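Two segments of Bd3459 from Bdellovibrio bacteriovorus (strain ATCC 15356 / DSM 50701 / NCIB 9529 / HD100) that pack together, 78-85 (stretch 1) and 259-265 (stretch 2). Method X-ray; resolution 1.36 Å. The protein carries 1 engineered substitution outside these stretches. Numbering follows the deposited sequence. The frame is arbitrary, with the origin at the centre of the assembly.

Stretch 1 (78-85) LWAVDRLG
Stretch 2 259-265: LYWNLGG

Stretch 1 is the end of a helix that begins earlier in the chain and runs through Leu 84, with phi/psi near -60/-45 from Leu 78 to Asp 82. Its i to i+4 bonds include Arg 83 N to Trp 79 O (2.9 Å) and Leu 84 N to Ala 80 O (2.8 Å); the last, Gly 85 N to Val 81 O (2.9 Å), is weak. Leu 84 stretches to -110/-34, and Gly 85 leaves the helix at 93/145, where a side chain would jam against the carbonyl O of Leu 84.

Stretch 2 likewise continues an earlier helix, regular from Leu 259 to Asn 262, with Leu 263 N bonded to Leu 259 O (3.0 Å). Leu 263 sits at -82/0 and Gly 264 at 118/3, closing a Schellman motif in which Gly 265 N reaches Tyr 260 O (2.9 Å) and Gly 264 N reaches Trp 261 O (3.0 Å). The backbone of Gly 264 demands glycine, since a CB would press on the carbonyl O of Leu 263; Gly 265, at 70/-159, also has a positive phi that favours glycine. The closest CA pair across the stretches is Ala 80 CA and Leu 259 CA, 7.1 Å apart, and the contact buries 405 Å² over both sides.

Leu 263 is the centre of the contact. Its CB points toward stretch 1, and chi1 -61° (m) with chi2 171° (t) spreads the branched end among Ala 80, Arg 83 and Leu 84. Leu 263 CD1 lies 3.7 Å from Ala 80 CA and 4.0 Å from Ala 80 CB, the small methyl side chain allowing this close approach to the helix backbone. Leu 263 CD2 lies 3.8 Å from Arg 83 CB, 4.2 Å from Leu 84 CG and over one face of the Arg 83 guanidinium. Leu 84 (m, t) thus adds an apolar contact near the helix end.

Trp 79, buried and directed toward stretch 2, has chi1 -170° (t) and chi2 21°. Leu 263 CB stands over one face of its six-membered ring, 3.6 Å from the centroid and 12° off the normal, a CH-pi contact. The indole edge meets the face of Tyr 260 in an offset edge-to-face pair, with centroids 5.6 Å apart, planes at 77° and Trp 79 CZ3 3.7 Å from Tyr 260 CD2. Tyr 260 has chi1 -178° (t) and chi2 -92°; its CB points sideways. The broad indole also reaches the turn, placing Trp 79 CH2 3.5 Å from Gly 265 O.

Arg 83 supplies the direct polar link. With chi1 to chi3 at -84°, -80° and -66° (all m) and chi4 -78°, its folded side chain brings NH1 to Leu 263 O, donating a 2.9 Å hydrogen bond at 159°. Its NH2 donates to a water (2.9 Å from NH2 to the water O), which in turn donates to Asn 262 O, 2.9 Å from the same water O. Arginine therefore suits this exposed margin: its aliphatic part packs on Leu 263 while its guanidinium engages two carbonyls at the helix end, one directly and one through water.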

# COMPACT_ATOMS: atom_id res chain seq x y z
N LEU A 78 11.42 9.71 -4.57
CA LEU A 78 12.59 10.29 -5.25
C LEU A 78 12.99 11.61 -4.56
O LEU A 78 14.18 11.84 -4.28
CB LEU A 78 12.26 10.56 -6.71
CG LEU A 78 13.30 11.37 -7.47
CD1 LEU A 78 14.67 10.69 -7.49
CD2 LEU A 78 12.84 11.67 -8.88
N TRP A 79 12.02 12.49 -4.33
CA TRP A 79 12.31 13.79 -3.73
C TRP A 79 13.02 13.60 -2.38
O TRP A 79 14.05 14.22 -2.12
CB TRP A 79 11.03 14.62 -3.57
CG TRP A 79 11.23 16.03 -3.20
CD1 TRP A 79 12.38 16.79 -3.36
CD2 TRP A 79 10.25 16.92 -2.70
NE1 TRP A 79 12.15 18.08 -2.97
CE2 TRP A 79 10.85 18.18 -2.55
CE3 TRP A 79 8.91 16.77 -2.33
CZ2 TRP A 79 10.16 19.27 -2.11
CZ3 TRP A 79 8.24 17.87 -1.86
CH2 TRP A 79 8.88 19.09 -1.73
N ALA A 80 12.47 12.72 -1.53
CA ALA A 80 13.05 12.48 -0.22
C ALA A 80 14.47 11.86 -0.33
O ALA A 80 15.36 12.21 0.44
CB ALA A 80 12.11 11.63 0.62
N VAL A 81 14.63 10.87 -1.21
CA VAL A 81 15.94 10.23 -1.39
C VAL A 81 16.98 11.27 -1.81
O VAL A 81 18.09 11.28 -1.31
CB VAL A 81 15.87 9.05 -2.39
CG1 VAL A 81 17.25 8.59 -2.88
CG2 VAL A 81 15.09 7.91 -1.77
N ASP A 82 16.60 12.14 -2.73
CA ASP A 82 17.52 13.20 -3.21
C ASP A 82 17.80 14.25 -2.13
O ASP A 82 18.94 14.70 -1.98
CB ASP A 82 16.96 13.87 -4.48
CG ASP A 82 17.34 13.16 -5.75
OD1 ASP A 82 18.11 12.15 -5.70
OD2 ASP A 82 16.88 13.64 -6.80
N ARG A 83 16.78 14.68 -1.39
CA ARG A 83 16.97 15.75 -0.42
C ARG A 83 17.64 15.27 0.87
O ARG A 83 18.40 16.02 1.49
CB ARG A 83 15.63 16.37 -0.05
CG ARG A 83 15.16 17.43 -0.99
CD ARG A 83 15.88 18.76 -0.70
NE ARG A 83 15.51 19.29 0.62
CZ ARG A 83 14.37 19.91 0.93
NH1 ARG A 83 13.47 20.22 -0.01
NH2 ARG A 83 14.13 20.27 2.18
N LEU A 84 17.33 14.05 1.29
CA LEU A 84 17.79 13.53 2.59
C LEU A 84 18.83 12.44 2.53
O LEU A 84 19.68 12.34 3.42
CB LEU A 84 16.60 13.04 3.40
CG LEU A 84 15.49 14.06 3.65
CD1 LEU A 84 14.32 13.36 4.31
CD2 LEU A 84 15.98 15.23 4.49
N GLY A 85 18.73 11.60 1.50
CA GLY A 85 19.56 10.40 1.37
C GLY A 85 18.84 9.19 1.97
O GLY A 85 18.16 9.29 2.98
N LEU A 259 6.11 13.63 4.47
CA LEU A 259 7.39 13.82 3.80
C LEU A 259 7.30 15.04 2.88
O LEU A 259 8.20 15.87 2.85
CB LEU A 259 7.81 12.60 3.02
CG LEU A 259 8.39 11.44 3.83
CD1 LEU A 259 8.50 10.21 2.99
CD2 LEU A 259 9.73 11.80 4.47
N TYR A 260 6.22 15.13 2.09
CA TYR A 260 6.05 16.22 1.12
C TYR A 260 5.99 17.56 1.81
O TYR A 260 6.64 18.52 1.38
CB TYR A 260 4.80 15.92 0.33
CG TYR A 260 4.40 16.83 -0.78
CD1 TYR A 260 3.53 17.89 -0.55
CD2 TYR A 260 4.82 16.60 -2.08
CE1 TYR A 260 3.08 18.69 -1.58
CE2 TYR A 260 4.39 17.42 -3.12
CZ TYR A 260 3.53 18.46 -2.87
OH TYR A 260 3.11 19.21 -3.93
N TRP A 261 5.27 17.65 2.92
CA TRP A 261 5.23 18.90 3.67
C TRP A 261 6.56 19.21 4.33
O TRP A 261 7.02 20.36 4.31
CB TRP A 261 4.12 18.86 4.72
CG TRP A 261 2.75 18.74 4.16
CD1 TRP A 261 2.28 19.23 2.98
CD2 TRP A 261 1.65 18.05 4.77
NE1 TRP A 261 0.94 18.92 2.83
CE2 TRP A 261 0.55 18.17 3.90
CE3 TRP A 261 1.49 17.34 5.96
CZ2 TRP A 261 -0.69 17.61 4.20
CZ3 TRP A 261 0.25 16.75 6.23
CH2 TRP A 261 -0.81 16.91 5.36
N ASN A 262 7.21 18.19 4.89
CA ASN A 262 8.53 18.38 5.49
C ASN A 262 9.53 19.01 4.52
O ASN A 262 10.36 19.78 4.95
CB ASN A 262 9.14 17.05 5.95
CG ASN A 262 8.54 16.50 7.23
OD1 ASN A 262 7.67 17.11 7.87
ND2 ASN A 262 9.02 15.33 7.60
N LEU A 263 9.50 18.58 3.27
CA LEU A 263 10.44 19.03 2.27
C LEU A 263 10.06 20.39 1.65
O LEU A 263 10.80 20.92 0.82
CB LEU A 263 10.62 17.96 1.21
CG LEU A 263 11.16 16.62 1.72
CD1 LEU A 263 11.11 15.52 0.67
CD2 LEU A 263 12.61 16.78 2.16
N GLY A 264 8.94 20.98 2.10
CA GLY A 264 8.54 22.34 1.71
C GLY A 264 7.22 22.46 0.96
O GLY A 264 6.84 23.56 0.53
N GLY A 265 6.53 21.34 0.78
CA GLY A 265 5.23 21.37 0.13
C GLY A 265 5.31 21.69 -1.36
O GLY A 265 6.36 21.54 -2.02
O HOH W 1 12.20 21.71 3.88